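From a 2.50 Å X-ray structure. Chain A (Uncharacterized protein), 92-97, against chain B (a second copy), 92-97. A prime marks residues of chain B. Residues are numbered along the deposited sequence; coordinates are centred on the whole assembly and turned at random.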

# COMPACT_ATOMS: atom_id res chain seq x y z
N ILE A 92 -7.20 10.47 1.38
CA ILE A 92 -6.83 9.19 0.79
C ILE A 92 -5.96 9.47 -0.43
O ILE A 92 -6.40 10.11 -1.37
N VAL A 93 -4.73 8.98 -0.46
CA VAL A 93 -3.93 9.24 -1.64
C VAL A 93 -4.30 8.27 -2.76
O VAL A 93 -4.35 7.06 -2.53
N THR A 94 -4.62 8.80 -3.94
CA THR A 94 -5.16 7.99 -5.03
C THR A 94 -4.21 7.98 -6.19
O THR A 94 -4.49 7.43 -7.24
N SER A 95 -3.05 8.59 -5.97
CA SER A 95 -2.02 8.72 -6.96
C SER A 95 -0.69 8.56 -6.30
O SER A 95 -0.47 9.10 -5.24
N ILE A 96 0.20 7.81 -6.95
CA ILE A 96 1.61 7.81 -6.59
C ILE A 96 2.35 8.95 -7.33
O ILE A 96 2.36 9.02 -8.56
N GLY A 97 2.97 9.84 -6.55
CA GLY A 97 3.82 10.94 -7.07
C GLY A 97 4.91 10.42 -7.96
O GLY A 97 5.50 9.39 -7.66
N ILE B 92 6.83 -4.53 -9.81
CA ILE B 92 6.48 -3.55 -8.78
C ILE B 92 5.52 -2.54 -9.40
O ILE B 92 5.89 -1.86 -10.34
N VAL B 93 4.32 -2.40 -8.87
CA VAL B 93 3.45 -1.41 -9.47
C VAL B 93 3.79 -0.01 -8.95
O VAL B 93 3.90 0.18 -7.74
N THR B 94 4.02 0.93 -9.87
CA THR B 94 4.52 2.26 -9.50
C THR B 94 3.50 3.31 -9.83
O THR B 94 3.75 4.49 -9.67
N SER B 95 2.34 2.85 -10.25
CA SER B 95 1.25 3.69 -10.65
C SER B 95 -0.03 3.07 -10.20
O SER B 95 -0.21 1.88 -10.33
N ILE B 96 -0.92 3.90 -9.66
CA ILE B 96 -2.32 3.50 -9.45
C ILE B 96 -3.14 3.78 -10.74
O ILE B 96 -3.22 4.92 -11.21
N GLY B 97 -3.75 2.72 -11.27
CA GLY B 97 -4.67 2.81 -12.43
C GLY B 97 -5.80 3.78 -12.17
O GLY B 97 -6.32 3.82 -11.08

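The contact between the two stretches is small, burying 253 Å² in all, and it is built round one residue used twice. Ile96 and Ile96′ are the only side chains whose CA-to-CB bonds point toward the opposing stretch, and they account for most of the covered surface, 83 and 80 Å² respectively. An exact two-fold axis relates the copies, so each interaction made by one isoleucine is repeated by the other. The CA atoms come nearest at this point, with the CA of Ser95 5.8 Å from the CA of Ile96′ and the same separation between the CA of Ile96 and the CA of Ser95′.

Both isoleucines adopt chi1 m (-52°) and chi2 t (-179°). With chi2 near 180°, the CB–CG1–CD1 arm is extended, and CD1 is carried past the partner isoleucine to the backbone of the other chain. The two arms meet along the way: CG1 of Ile96 lies 3.8 Å from CG1 of Ile96′, an apolar contact at van der Waals distance between two equivalent atoms.

Beyond this meeting point, each CD1 methyl rests against main chain. CD1 of Ile96 is 3.5 Å from O of Thr94′, 3.8 Å from N of Ser95′ and 4.2 Å from O of Val93′, so that the methyl packs over the turn of backbone leading into Ser95′. The symmetric set places CD1 of Ile96′ against the corresponding atoms of Val93, Thr94 and Ser95. A methyl carbon offers these polar atoms no conventional hydrogen-bonding partner, and no hydrogen bond links the two stretches; the contact depends on close packing.

Thr94 and Thr94′ contribute the next largest areas, 29 and 32 Å². Their CA-to-CB bonds run sideways, with chi1 p (50°), and the closest approach of the side chain is CB of Thr94 to CD1 of Ile96′, 5.3 Å, with the same separation between CB of Thr94′ and CD1 of Ile96. Their closest contacts across the interface are therefore made through the carbonyl oxygen, not through OG1 or CG2.

The remaining side chains have little part in the packing. Val93 also points sideways, with chi1 at 0°, between the standard wells, and loses just 9 Å² to the other copy. The CA-to-CB bond of Ser95 points away, chi1 is off-rotamer at -104°, and its hydroxyl has no partner across the contact. Ile92, buried in the assembly with chi1 and chi2 both m, lies out of reach. Gly97, without a side chain, has no surface covered by the opposing stretch.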

# COMPACT_ATOMS: atom_id res chain seq x y z
CB ILE A 92 -8.13 8.46 0.25
CG1 ILE A 92 -9.19 8.33 1.33
CG2 ILE A 92 -7.79 7.04 -0.31
CD1 ILE A 92 -8.66 7.68 2.53
CB VAL A 93 -2.39 9.44 -1.36
CG1 VAL A 93 -2.05 9.31 0.12
CG2 VAL A 93 -1.50 8.59 -2.30
CB THR A 94 -6.55 8.47 -5.51
OG1 THR A 94 -6.51 9.88 -5.77
CG2 THR A 94 -7.66 8.15 -4.46
CB SER A 95 -2.07 10.10 -7.60
OG SER A 95 -2.65 10.03 -8.89
CB ILE A 96 2.29 6.42 -6.93
CG1 ILE A 96 1.48 5.24 -6.34
CG2 ILE A 96 3.79 6.42 -6.55
CD1 ILE A 96 2.09 3.83 -6.61
CB ILE B 92 7.77 -2.75 -8.34
CG1 ILE B 92 8.90 -3.68 -7.93
CG2 ILE B 92 7.47 -1.76 -7.18
CD1 ILE B 92 8.47 -4.61 -6.88
CB VAL B 93 1.92 -1.80 -9.48
CG1 VAL B 93 1.67 -3.16 -8.84
CG2 VAL B 93 1.01 -0.67 -8.94
CB THR B 94 5.86 2.60 -10.20
OG1 THR B 94 5.75 2.36 -11.60
CG2 THR B 94 7.04 1.77 -9.60
CB SER B 95 1.20 3.83 -12.16
OG SER B 95 1.71 5.10 -12.57
CB ILE B 96 -2.95 4.26 -8.23
CG1 ILE B 96 -2.06 4.14 -6.96
CG2 ILE B 96 -4.43 3.84 -8.01
CD1 ILE B 96 -2.63 4.85 -5.69